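Local coordinates for periplasmic binding protein (Veillonella parvula, PDB 4MO9), which probably captures a solute such as an iron-siderophore complex for an ABC importer, and holds trimethylamine oxide in its pocket here, at residues 126-130 and 143-147; 181-185 and 323-328; 198-202 and 333-337; 285-290 and 363-369. All coordinates share one frame; numbering follows the deposited sequence.

In this bilobed solute-binding protein, contact 1 lies in the lobe built on the four-stranded parallel sheet, while contacts 3 and 4 both reach the five-stranded mixed sheet of the other lobe. Contact 2 sits between the two groups, on helix 171-194, which precedes strand 201-206 of contact 3. Contacts 2 and 3 share helix 324-334 and have centres about 17 Å apart. Contact 4 touches contact 2, with Phe365 packing against Ala325. From contact 1 the centres of contacts 3 and 4 are each about 38 Å away, across the chain's middle. Trimethylamine oxide lies by Trp45, Ala48, Ser73 and Arg78; from the Tyr129 side chain of contact 1 to this bound ligand is about 13 Å.

Contact 1: residues 126-130 and 143-147; sequences KDQYE and QTIYI
Tyr146 takes the side chain of Lys126 across one face of its ring, and its hydroxyl goes to Glu130. Lys126 CD stands 3.6 Å from the Tyr146 ring centroid, only 9° off the normal, a CH-pi contact made by a chain running roughly at right angles to the tyrosine. On the opposite face, toward the rim, sits CG2 of Thr144, so the ring is sandwiched. Tyr146 OH donates a very short bond, 2.5 Å, to Glu130 OE2. Beside it, Tyr129 OH donates to Thr144 OG1 at 2.6 Å, while the edge of the Tyr129 ring meets Tyr146, CD2 lying 3.6 Å from OH. The chi1 of Tyr129, 173°, swings its ring off the helix to meet the strand.

One turn of helix separates Lys126 from Glu130, and their NZ and OE1 pair in a salt bridge of 3.6 Å. Further out, Asp26 takes the backbone N of Tyr146, and Ile121 packs on both tyrosines. Helix 123-132 belongs to the beta-alpha-beta crossover from strand 118-122 to the parallel strand 143-147. A leucine in place of Tyr146 would probably leave Glu130 OE2 without this donor and Lys126 without its aromatic platform. The chemistry implies a coupled set: the Glu130 carboxylate meets both the lysine and the phenol, which would probably favour its charged form.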
loop_
_atom_site.group_PDB
_atom_site.type_symbol
_atom_site.label_atom_id
_atom_site.label_comp_id
_atom_site.label_asym_id
_atom_site.label_seq_id
_atom_site.Cartn_x
_atom_site.Cartn_y
_atom_site.Cartn_z
ATOM N N LYS A 126 5.699 15.538 1.784
ATOM C CA LYS A 126 6.782 16.524 1.614
ATOM C C LYS A 126 6.404 17.979 1.942
ATOM O O LYS A 126 7.136 18.669 2.672
ATOM C CB LYS A 126 7.359 16.434 0.189
ATOM C CG LYS A 126 8.410 17.522 -0.187
ATOM C CD LYS A 126 9.140 17.114 -1.473
ATOM C CE LYS A 126 10.086 18.198 -1.996
ATOM N NZ LYS A 126 9.380 19.413 -2.465
ATOM N N ASP A 127 5.277 18.453 1.414
ATOM C CA ASP A 127 4.872 19.834 1.665
ATOM C C ASP A 127 4.724 20.109 3.157
ATOM O O ASP A 127 5.262 21.097 3.675
ATOM C CB ASP A 127 3.573 20.171 0.923
ATOM C CG ASP A 127 3.770 20.264 -0.578
ATOM O OD1 ASP A 127 4.896 20.598 -1.013
ATOM O OD2 ASP A 127 2.799 20.010 -1.321
ATOM N N GLN A 128 4.011 19.231 3.851
ATOM C CA GLN A 128 3.818 19.381 5.288
ATOM C C GLN A 128 5.159 19.291 6.028
ATOM O O GLN A 128 5.427 20.074 6.935
ATOM C CB GLN A 128 2.864 18.314 5.814
ATOM C CG GLN A 128 2.369 18.591 7.211
ATOM C CD GLN A 128 1.366 19.726 7.241
ATOM O OE1 GLN A 128 1.282 20.484 8.214
ATOM N NE2 GLN A 128 0.596 19.853 6.167
ATOM N N TYR A 129 5.993 18.331 5.636
ATOM C CA TYR A 129 7.287 18.150 6.274
ATOM C C TYR A 129 8.119 19.424 6.138
ATOM O O TYR A 129 8.650 19.941 7.127
ATOM C CB TYR A 129 8.012 16.954 5.649
ATOM C CG TYR A 129 9.445 16.762 6.119
ATOM C CD1 TYR A 129 9.723 16.303 7.403
ATOM C CD2 TYR A 129 10.517 17.014 5.267
ATOM C CE1 TYR A 129 11.047 16.118 7.834
ATOM C CE2 TYR A 129 11.828 16.821 5.678
ATOM C CZ TYR A 129 12.084 16.373 6.956
ATOM O OH TYR A 129 13.386 16.181 7.359
ATOM N N GLU A 130 8.209 19.946 4.918
ATOM C CA GLU A 130 9.025 21.127 4.669
ATOM C C GLU A 130 8.491 22.343 5.408
ATOM O O GLU A 130 9.260 23.219 5.809
ATOM C CB GLU A 130 9.159 21.397 3.165
ATOM C CG GLU A 130 9.759 20.210 2.417
ATOM C CD GLU A 130 10.600 20.594 1.211
ATOM O OE1 GLU A 130 10.142 21.428 0.397
ATOM O OE2 GLU A 130 11.721 20.039 1.076
ATOM N N GLN A 143 19.618 14.196 7.708
ATOM C CA GLN A 143 19.386 14.186 6.261
ATOM C C GLN A 143 17.962 13.789 5.912
ATOM O O GLN A 143 17.367 12.943 6.582
ATOM C CB GLN A 143 20.390 13.270 5.555
ATOM C CG GLN A 143 21.843 13.624 5.885
ATOM C CD GLN A 143 22.148 15.084 5.615
ATOM O OE1 GLN A 143 21.978 15.570 4.493
ATOM N NE2 GLN A 143 22.591 15.800 6.649
ATOM N N THR A 144 17.424 14.393 4.856
ATOM C CA THR A 144 16.085 14.051 4.371
ATOM C C THR A 144 16.224 13.322 3.030
ATOM O O THR A 144 16.989 13.765 2.151
ATOM C CB THR A 144 15.247 15.324 4.149
ATOM O OG1 THR A 144 15.024 15.988 5.405
ATOM C CG2 THR A 144 13.915 14.992 3.494
ATOM N N ILE A 145 15.511 12.207 2.871
ATOM C CA ILE A 145 15.482 11.488 1.601
ATOM C C ILE A 145 14.032 11.283 1.170
ATOM O O ILE A 145 13.266 10.584 1.854
ATOM C CB ILE A 145 16.223 10.129 1.698
ATOM C CG1 ILE A 145 17.718 10.366 1.976
ATOM C CG2 ILE A 145 16.070 9.333 0.423
ATOM C CD1 ILE A 145 18.545 9.060 1.999
ATOM N N TYR A 146 13.629 11.893 0.056
ATOM C CA TYR A 146 12.223 11.745 -0.392
ATOM C C TYR A 146 12.018 10.456 -1.174
ATOM O O TYR A 146 12.866 10.077 -1.979
ATOM C CB TYR A 146 11.786 12.950 -1.232
ATOM C CG TYR A 146 11.726 14.223 -0.415
ATOM C CD1 TYR A 146 10.913 14.301 0.714
ATOM C CD2 TYR A 146 12.478 15.335 -0.763
ATOM C CE1 TYR A 146 10.859 15.455 1.474
ATOM C CE2 TYR A 146 12.431 16.495 -0.005
ATOM C CZ TYR A 146 11.615 16.543 1.109
ATOM O OH TYR A 146 11.561 17.688 1.870
ATOM N N ILE A 147 10.888 9.786 -0.939
ATOM C CA ILE A 147 10.546 8.560 -1.648
ATOM C C ILE A 147 9.093 8.704 -2.123
ATOM O O ILE A 147 8.377 9.608 -1.676
ATOM C CB ILE A 147 10.676 7.326 -0.731
ATOM C CG1 ILE A 147 9.676 7.421 0.430
ATOM C CG2 ILE A 147 12.115 7.188 -0.191
ATOM C CD1 ILE A 147 9.578 6.141 1.266
#

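Contact 2: residues 181-185 and 323-328; sequences YTNRV and DAAVFE
Two helices run side by side here, 171-194 and the start of 324-334, with local axes 9.2 Å apart and only 12° from parallel. At one end Tyr181 OH donates to Asp323 OD1 at 2.6 Å; OD1 accepts with its syn lone pair and lies at the edge of the Tyr181 ring, near its plane. CG of Tyr181 is anti to the backbone N (chi1 -175°), which carries the phenol across toward the start of the partner helix. Between the helices, Ala324 CB fits against Tyr181 CD1 and Val185 CG2, 3.7 Å from each. Val185 is the apolar centre: CG2 also lies over a face of Tyr181, while CG1 covers a face of Phe327, 4.1 Å from its centroid.

A phenylalanine at Tyr181 would probably leave Asp323 OD1 without this buried donor. At the far end a water bridges Arg184 O and Glu328 OE2. Their charged groups do not pair directly: the arginine turns to Phe180, by its carbonyl and its ring, and Glu328 OE1 bonds to Thr347. The small side chain of Ala324 probably helps these helices to come this close, and a long helix such as 171-194 leading from one lobe to the other is typical of the TroA-like fold.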
loop_
_atom_site.group_PDB
_atom_site.type_symbol
_atom_site.label_atom_id
_atom_site.label_comp_id
_atom_site.label_asym_id
_atom_site.label_seq_id
_atom_site.Cartn_x
_atom_site.Cartn_y
_atom_site.Cartn_z
ATOM N N TYR A 181 10.129 -6.461 -8.278
ATOM C CA TYR A 181 9.001 -5.567 -8.515
ATOM C C TYR A 181 8.838 -5.308 -10.007
ATOM O O TYR A 181 7.710 -5.362 -10.549
ATOM C CB TYR A 181 9.221 -4.226 -7.806
ATOM C CG TYR A 181 8.032 -3.301 -7.923
ATOM C CD1 TYR A 181 6.986 -3.365 -7.003
ATOM C CD2 TYR A 181 7.940 -2.376 -8.959
ATOM C CE1 TYR A 181 5.880 -2.529 -7.110
ATOM C CE2 TYR A 181 6.845 -1.528 -9.073
ATOM C CZ TYR A 181 5.818 -1.612 -8.147
ATOM O OH TYR A 181 4.717 -0.780 -8.265
ATOM N N THR A 182 9.963 -5.010 -10.655
ATOM C CA THR A 182 9.989 -4.653 -12.069
ATOM C C THR A 182 9.563 -5.811 -12.968
ATOM O O THR A 182 8.798 -5.579 -13.924
ATOM C CB THR A 182 11.396 -4.142 -12.497
ATOM O OG1 THR A 182 11.760 -3.027 -11.673
ATOM C CG2 THR A 182 11.408 -3.694 -13.967
ATOM N N ASN A 183 10.060 -7.030 -12.706
ATOM C CA ASN A 183 9.662 -8.203 -13.497
ATOM C C ASN A 183 8.138 -8.248 -13.602
ATOM O O ASN A 183 7.576 -8.491 -14.671
ATOM C CB ASN A 183 10.108 -9.542 -12.861
ATOM C CG ASN A 183 11.623 -9.703 -12.752
ATOM O OD1 ASN A 183 12.402 -9.017 -13.428
ATOM N ND2 ASN A 183 12.051 -10.629 -11.882
ATOM N N ARG A 184 7.474 -8.014 -12.479
ATOM C CA ARG A 184 6.033 -8.278 -12.382
ATOM C C ARG A 184 5.175 -7.142 -12.912
ATOM O O ARG A 184 4.209 -7.370 -13.653
ATOM C CB ARG A 184 5.663 -8.615 -10.938
ATOM C CG ARG A 184 6.229 -9.962 -10.519
ATOM C CD ARG A 184 6.194 -10.169 -9.028
ATOM N NE ARG A 184 6.496 -11.566 -8.720
ATOM C CZ ARG A 184 7.724 -12.077 -8.729
ATOM N NH1 ARG A 184 8.764 -11.302 -9.009
ATOM N NH2 ARG A 184 7.913 -13.360 -8.450
ATOM N N VAL A 185 5.528 -5.913 -12.556
ATOM C CA VAL A 185 4.728 -4.782 -12.997
ATOM C C VAL A 185 4.855 -4.567 -14.510
ATOM O O VAL A 185 3.856 -4.270 -15.178
ATOM C CB VAL A 185 5.033 -3.522 -12.187
ATOM C CG1 VAL A 185 4.374 -2.293 -12.811
ATOM C CG2 VAL A 185 4.543 -3.714 -10.763
ATOM N N ASP A 323 3.558 -3.754 -3.784
ATOM C CA ASP A 323 2.277 -3.563 -4.485
ATOM C C ASP A 323 2.213 -4.141 -5.901
ATOM O O ASP A 323 1.175 -4.045 -6.560
ATOM C CB ASP A 323 1.745 -2.105 -4.416
ATOM C CG ASP A 323 2.457 -1.135 -5.360
ATOM O OD1 ASP A 323 3.192 -1.537 -6.303
ATOM O OD2 ASP A 323 2.280 0.089 -5.146
ATOM N N ALA A 324 3.308 -4.750 -6.356
ATOM C CA ALA A 324 3.291 -5.459 -7.638
ATOM C C ALA A 324 2.183 -6.503 -7.635
ATOM O O ALA A 324 1.587 -6.799 -8.676
ATOM C CB ALA A 324 4.633 -6.127 -7.903
ATOM N N ALA A 325 1.916 -7.068 -6.460
ATOM C CA ALA A 325 0.833 -8.043 -6.319
ATOM C C ALA A 325 -0.533 -7.433 -6.634
ATOM O O ALA A 325 -1.446 -8.138 -7.096
ATOM C CB ALA A 325 0.833 -8.646 -4.924
ATOM N N VAL A 326 -0.691 -6.141 -6.365
ATOM C CA VAL A 326 -1.963 -5.473 -6.649
ATOM C C VAL A 326 -2.119 -5.271 -8.153
ATOM O O VAL A 326 -3.204 -5.476 -8.707
ATOM C CB VAL A 326 -2.058 -4.113 -5.951
ATOM C CG1 VAL A 326 -3.364 -3.426 -6.310
ATOM C CG2 VAL A 326 -1.965 -4.288 -4.441
ATOM N N PHE A 327 -1.036 -4.865 -8.810
ATOM C CA PHE A 327 -1.038 -4.728 -10.271
ATOM C C PHE A 327 -1.456 -6.054 -10.904
ATOM O O PHE A 327 -2.295 -6.085 -11.807
ATOM C CB PHE A 327 0.358 -4.320 -10.789
ATOM C CG PHE A 327 0.647 -2.840 -10.711
ATOM C CD1 PHE A 327 1.159 -2.279 -9.545
ATOM C CD2 PHE A 327 0.457 -2.016 -11.818
ATOM C CE1 PHE A 327 1.456 -0.917 -9.471
ATOM C CE2 PHE A 327 0.756 -0.636 -11.757
ATOM C CZ PHE A 327 1.264 -0.090 -10.578
ATOM N N GLU A 328 -0.880 -7.150 -10.416
ATOM C CA GLU A 328 -1.210 -8.480 -10.928
ATOM C C GLU A 328 -2.656 -8.878 -10.640
ATOM O O GLU A 328 -3.352 -9.413 -11.510
ATOM C CB GLU A 328 -0.261 -9.520 -10.335
ATOM C CG GLU A 328 1.190 -9.405 -10.816
ATOM C CD GLU A 328 2.040 -10.546 -10.302
ATOM O OE1 GLU A 328 1.751 -11.045 -9.185
ATOM O OE2 GLU A 328 2.982 -10.968 -11.011
HETATM O O HOH W 1 3.491 -10.279 -13.452
#

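Contact 3: residues 198-202 and 333-337; sequences PKPTV and TFYPE
The ring of Tyr335 meets Pro200 at a slant with its hydroxyl end, CZ lying 3.7 Å from Pro200 CD. Phe334, the last residue of helix 324-334 with Tyr335 just beyond it, takes the same proline on its CB, 3.8 Å from Pro200 CG. The Pro200 and Phe334 side chains cross at about a right angle. Deeper in, Val202 sends CG2 to within 4.1 Å of Phe334 CE1, an approach oblique to the phenyl ring. Its chi1 of 57° puts CG1 between the backbone N and the carbonyl carbon, and the other methyl is the one that meets the phenyl ring.

At the outer end, Tyr335 OH comes alongside Lys199, 3.6 Å from CA. That hydroxyl is hydrogen-bonded to Gly232 O, and a water beside it, also weakly placed for Lys199 NZ, is modelled too close to be relied on. Ile259 of the neighbouring strand touches Pro200, Val202 and Phe334. The contact thus seats the end of helix 324-334 on the start of strand 201-206 in the five-stranded sheet. With no direct hydrogen bond between the two segments, it implies a fit of apolar surfaces that relies on shape, in which the one phenol finds its polar partner at Gly232.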
loop_
_atom_site.group_PDB
_atom_site.type_symbol
_atom_site.label_atom_id
_atom_site.label_comp_id
_atom_site.label_asym_id
_atom_site.label_seq_id
_atom_site.Cartn_x
_atom_site.Cartn_y
_atom_site.Cartn_z
ATOM N N PRO A 198 -12.698 -5.202 -25.394
ATOM C CA PRO A 198 -13.348 -4.145 -24.610
ATOM C C PRO A 198 -12.899 -4.194 -23.149
ATOM O O PRO A 198 -12.619 -5.288 -22.626
ATOM C CB PRO A 198 -14.827 -4.496 -24.711
ATOM C CG PRO A 198 -14.947 -5.262 -25.997
ATOM C CD PRO A 198 -13.678 -6.064 -26.082
ATOM N N LYS A 199 -12.804 -3.028 -22.515
ATOM C CA LYS A 199 -12.430 -2.953 -21.112
ATOM C C LYS A 199 -13.643 -3.287 -20.255
ATOM O O LYS A 199 -14.753 -2.823 -20.534
ATOM C CB LYS A 199 -11.905 -1.559 -20.774
ATOM C CG LYS A 199 -10.715 -1.133 -21.642
ATOM C CD LYS A 199 -10.148 0.220 -21.226
ATOM C CE LYS A 199 -8.912 0.576 -22.052
ATOM N NZ LYS A 199 -7.872 -0.496 -22.020
ATOM N N PRO A 200 -13.446 -4.117 -19.223
ATOM C CA PRO A 200 -14.570 -4.353 -18.316
ATOM C C PRO A 200 -14.820 -3.123 -17.461
ATOM O O PRO A 200 -13.857 -2.461 -17.044
ATOM C CB PRO A 200 -14.098 -5.527 -17.449
ATOM C CG PRO A 200 -12.636 -5.534 -17.561
ATOM C CD PRO A 200 -12.297 -4.989 -18.932
ATOM N N THR A 201 -16.090 -2.813 -17.235
ATOM C CA THR A 201 -16.473 -1.729 -16.348
ATOM C C THR A 201 -16.365 -2.235 -14.916
ATOM O O THR A 201 -16.714 -3.383 -14.629
ATOM C CB THR A 201 -17.909 -1.237 -16.627
ATOM O OG1 THR A 201 -18.811 -2.353 -16.651
ATOM C CG2 THR A 201 -17.977 -0.503 -17.965
ATOM N N VAL A 202 -15.868 -1.388 -14.020
ATOM C CA VAL A 202 -15.677 -1.806 -12.638
ATOM C C VAL A 202 -16.159 -0.756 -11.634
ATOM O O VAL A 202 -15.907 0.443 -11.806
ATOM C CB VAL A 202 -14.191 -2.192 -12.374
ATOM C CG1 VAL A 202 -13.257 -1.034 -12.698
ATOM C CG2 VAL A 202 -13.992 -2.643 -10.942
ATOM N N THR A 333 -7.823 -10.090 -12.638
ATOM C CA THR A 333 -9.269 -10.049 -12.358
ATOM C C THR A 333 -10.023 -9.551 -13.587
ATOM O O THR A 333 -11.052 -10.119 -13.984
ATOM C CB THR A 333 -9.573 -9.124 -11.158
ATOM O OG1 THR A 333 -9.001 -9.688 -9.967
ATOM C CG2 THR A 333 -11.082 -8.930 -10.959
ATOM N N PHE A 334 -9.498 -8.489 -14.193
ATOM C CA PHE A 334 -10.106 -7.907 -15.383
ATOM C C PHE A 334 -9.937 -8.787 -16.621
ATOM O O PHE A 334 -10.829 -8.838 -17.460
ATOM C CB PHE A 334 -9.538 -6.510 -15.652
ATOM C CG PHE A 334 -9.675 -5.567 -14.484
ATOM C CD1 PHE A 334 -10.758 -5.665 -13.629
ATOM C CD2 PHE A 334 -8.709 -4.590 -14.234
ATOM C CE1 PHE A 334 -10.889 -4.810 -12.545
ATOM C CE2 PHE A 334 -8.834 -3.731 -13.149
ATOM C CZ PHE A 334 -9.936 -3.845 -12.302
ATOM N N TYR A 335 -8.786 -9.455 -16.742
ATOM C CA TYR A 335 -8.490 -10.269 -17.931
ATOM C C TYR A 335 -7.943 -11.662 -17.583
ATOM O O TYR A 335 -6.757 -11.941 -17.812
ATOM C CB TYR A 335 -7.480 -9.523 -18.821
ATOM C CG TYR A 335 -7.950 -8.156 -19.281
ATOM C CD1 TYR A 335 -7.532 -7.006 -18.633
ATOM C CD2 TYR A 335 -8.816 -8.018 -20.364
ATOM C CE1 TYR A 335 -7.954 -5.749 -19.042
ATOM C CE2 TYR A 335 -9.244 -6.761 -20.788
ATOM C CZ TYR A 335 -8.811 -5.630 -20.121
ATOM O OH TYR A 335 -9.215 -4.373 -20.524
ATOM N N PRO A 336 -8.808 -12.537 -17.033
ATOM C CA PRO A 336 -8.422 -13.836 -16.462
ATOM C C PRO A 336 -7.642 -14.745 -17.413
ATOM O O PRO A 336 -6.636 -15.337 -17.005
ATOM C CB PRO A 336 -9.775 -14.482 -16.120
ATOM C CG PRO A 336 -10.679 -13.326 -15.867
ATOM C CD PRO A 336 -10.237 -12.245 -16.825
ATOM N N GLU A 337 -8.104 -14.862 -18.655
ATOM C CA GLU A 337 -7.480 -15.759 -19.620
ATOM C C GLU A 337 -6.139 -15.232 -20.125
ATOM O O GLU A 337 -5.294 -16.011 -20.578
ATOM C CB GLU A 337 -8.427 -16.025 -20.793
ATOM C CG GLU A 337 -9.750 -16.661 -20.383
ATOM C CD GLU A 337 -9.607 -18.123 -19.974
ATOM O OE1 GLU A 337 -10.502 -18.627 -19.256
ATOM O OE2 GLU A 337 -8.611 -18.770 -20.379
HETATM O O HOH W 2 -8.751 -3.772 -22.839
#

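Contact 4: residues 285-290 and 363-369; sequences SQALLK and IWFMHMN
Gln286, on helix 282-295, grips the backbone at the end of strand 365-367 and just after it; this is the antiparallel outer strand of the mixed five-stranded sheet, and helix and strand axes lie 62° apart. The polar part is a pair of bonds from one amide. Gln286 NE2 donates to His367 O at 2.9 Å, from above the carbonyl plane, and Asn369 N donates to Gln286 OE1 at 3.0 Å in a nearly straight bond, 166°. Both ends of the amide are thus engaged, fixing its rotation. A bend at chi2 turns the glutamine toward the strand, where the Asn369 amide stacks on it with planes 6° apart, ND2 being 3.4 Å from Gln286 CD.

The apolar part gathers on Leu289, whose CD2 touches Met366 CG at 3.5 Å and Met368 CB at 3.7 Å. Leu289 also packs on Val310 and Ser312 of the adjacent strand. Both methionines are selenomethionine. Met366 bends at chi2 and chi3, with SE 3.6 Å from Ser285 CB; Ser285 OG itself bonds to Arg275 O. Met368 reaches along the helix to Lys290, and its selenium ends 3.9 Å from Lys290 CA.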
loop_
_atom_site.group_PDB
_atom_site.type_symbol
_atom_site.label_atom_id
_atom_site.label_comp_id
_atom_site.label_asym_id
_atom_site.label_seq_id
_atom_site.Cartn_x
_atom_site.Cartn_y
_atom_site.Cartn_z
ATOM N N SER A 285 -14.248 -13.847 5.601
ATOM C CA SER A 285 -14.126 -12.934 4.473
ATOM C C SER A 285 -15.187 -13.192 3.398
ATOM O O SER A 285 -15.693 -12.249 2.791
ATOM C CB SER A 285 -12.718 -12.988 3.885
ATOM O OG SER A 285 -11.778 -12.434 4.800
ATOM N N GLN A 286 -15.528 -14.456 3.168
ATOM C CA GLN A 286 -16.595 -14.797 2.227
ATOM C C GLN A 286 -17.948 -14.260 2.692
ATOM O O GLN A 286 -18.719 -13.694 1.908
ATOM C CB GLN A 286 -16.694 -16.319 2.042
ATOM C CG GLN A 286 -15.630 -16.909 1.115
ATOM C CD GLN A 286 -15.853 -16.560 -0.353
ATOM O OE1 GLN A 286 -16.948 -16.160 -0.755
ATOM N NE2 GLN A 286 -14.810 -16.721 -1.163
ATOM N N ALA A 287 -18.247 -14.453 3.971
ATOM C CA ALA A 287 -19.525 -14.015 4.509
ATOM C C ALA A 287 -19.635 -12.490 4.521
ATOM O O ALA A 287 -20.693 -11.946 4.206
ATOM C CB ALA A 287 -19.746 -14.592 5.898
ATOM N N LEU A 288 -18.551 -11.806 4.892
ATOM C CA LEU A 288 -18.545 -10.347 4.906
ATOM C C LEU A 288 -18.740 -9.766 3.498
ATOM O O LEU A 288 -19.495 -8.802 3.320
ATOM C CB LEU A 288 -17.261 -9.811 5.554
ATOM C CG LEU A 288 -17.136 -10.067 7.064
ATOM C CD1 LEU A 288 -15.687 -9.905 7.495
ATOM C CD2 LEU A 288 -18.023 -9.134 7.872
ATOM N N LEU A 289 -18.074 -10.356 2.506
ATOM C CA LEU A 289 -18.223 -9.921 1.115
ATOM C C LEU A 289 -19.642 -10.190 0.619
ATOM O O LEU A 289 -20.296 -9.301 0.060
ATOM C CB LEU A 289 -17.204 -10.630 0.220
ATOM C CG LEU A 289 -17.052 -10.070 -1.197
ATOM C CD1 LEU A 289 -16.901 -8.558 -1.139
ATOM C CD2 LEU A 289 -15.820 -10.655 -1.906
ATOM N N LYS A 290 -20.128 -11.408 0.837
ATOM C CA LYS A 290 -21.478 -11.761 0.400
ATOM C C LYS A 290 -22.543 -10.833 0.993
ATOM O O LYS A 290 -23.516 -10.487 0.323
ATOM C CB LYS A 290 -21.793 -13.226 0.725
ATOM C CG LYS A 290 -23.253 -13.603 0.509
ATOM C CD LYS A 290 -23.491 -15.093 0.715
ATOM C CE LYS A 290 -24.937 -15.448 0.416
ATOM N NZ LYS A 290 -25.198 -16.903 0.582
ATOM N N ILE A 363 -5.311 -13.360 4.845
ATOM C CA ILE A 363 -6.058 -13.372 3.583
ATOM C C ILE A 363 -6.029 -11.975 2.967
ATOM O O ILE A 363 -6.385 -10.999 3.630
ATOM C CB ILE A 363 -7.533 -13.773 3.817
ATOM C CG1 ILE A 363 -7.629 -15.068 4.636
ATOM C CG2 ILE A 363 -8.291 -13.865 2.488
ATOM C CD1 ILE A 363 -7.327 -16.320 3.851
ATOM N N TRP A 364 -5.630 -11.878 1.700
ATOM C CA TRP A 364 -5.304 -10.584 1.098
ATOM C C TRP A 364 -6.079 -10.323 -0.183
ATOM O O TRP A 364 -6.153 -9.185 -0.653
ATOM C CB TRP A 364 -3.786 -10.505 0.846
ATOM C CG TRP A 364 -3.038 -10.726 2.110
ATOM C CD1 TRP A 364 -2.643 -11.928 2.639
ATOM C CD2 TRP A 364 -2.646 -9.719 3.053
ATOM N NE1 TRP A 364 -2.005 -11.722 3.850
ATOM C CE2 TRP A 364 -1.999 -10.376 4.126
ATOM C CE3 TRP A 364 -2.770 -8.328 3.094
ATOM C CZ2 TRP A 364 -1.475 -9.680 5.223
ATOM C CZ3 TRP A 364 -2.255 -7.641 4.182
ATOM C CH2 TRP A 364 -1.617 -8.316 5.233
ATOM N N PHE A 365 -6.659 -11.386 -0.732
ATOM C CA PHE A 365 -7.428 -11.306 -1.967
ATOM C C PHE A 365 -8.599 -12.260 -1.848
ATOM O O PHE A 365 -8.536 -13.239 -1.089
ATOM C CB PHE A 365 -6.569 -11.701 -3.167
ATOM C CG PHE A 365 -5.358 -10.822 -3.365
ATOM C CD1 PHE A 365 -5.501 -9.510 -3.817
ATOM C CD2 PHE A 365 -4.081 -11.307 -3.110
ATOM C CE1 PHE A 365 -4.386 -8.694 -4.002
ATOM C CE2 PHE A 365 -2.960 -10.498 -3.304
ATOM C CZ PHE A 365 -3.117 -9.194 -3.752
HETATM N N MSE A 366 -9.665 -11.998 -2.593
HETATM C CA MSE A 366 -10.867 -12.794 -2.406
HETATM C C MSE A 366 -11.809 -12.694 -3.581
HETATM O O MSE A 366 -12.036 -11.609 -4.120
HETATM C CB MSE A 366 -11.588 -12.365 -1.129
HETATM C CG MSE A 366 -13.051 -12.711 -1.119
HETATM SE SE MSE A 366 -13.457 -13.769 0.428
HETATM C CE MSE A 366 -12.286 -15.279 -0.000
ATOM N N HIS A 367 -12.356 -13.843 -3.966
ATOM C CA HIS A 367 -13.362 -13.916 -5.002
ATOM C C HIS A 367 -14.592 -14.514 -4.344
ATOM O O HIS A 367 -14.530 -15.610 -3.786
ATOM C CB HIS A 367 -12.869 -14.814 -6.132
ATOM C CG HIS A 367 -13.809 -14.897 -7.289
ATOM N ND1 HIS A 367 -14.691 -13.885 -7.599
ATOM C CD2 HIS A 367 -14.019 -15.876 -8.200
ATOM C CE1 HIS A 367 -15.396 -14.233 -8.662
ATOM N NE2 HIS A 367 -15.009 -15.433 -9.046
HETATM N N MSE A 368 -15.705 -13.788 -4.376
HETATM C CA MSE A 368 -16.902 -14.252 -3.697
HETATM C C MSE A 368 -17.443 -15.502 -4.378
HETATM O O MSE A 368 -17.516 -15.568 -5.609
HETATM C CB MSE A 368 -17.969 -13.159 -3.685
HETATM C CG MSE A 368 -19.259 -13.561 -2.980
HETATM SE SE MSE A 368 -20.626 -12.250 -3.365
HETATM C CE MSE A 368 -21.058 -12.852 -5.185
ATOM N N ASN A 369 -17.809 -16.493 -3.573
ATOM C CA ASN A 369 -18.397 -17.716 -4.091
ATOM C C ASN A 369 -19.798 -17.463 -4.617
ATOM O O ASN A 369 -20.586 -16.782 -3.964
ATOM C CB ASN A 369 -18.452 -18.777 -2.998
ATOM C CG ASN A 369 -17.083 -19.212 -2.547
ATOM O OD1 ASN A 369 -16.130 -19.214 -3.329
ATOM N ND2 ASN A 369 -16.972 -19.583 -1.278
#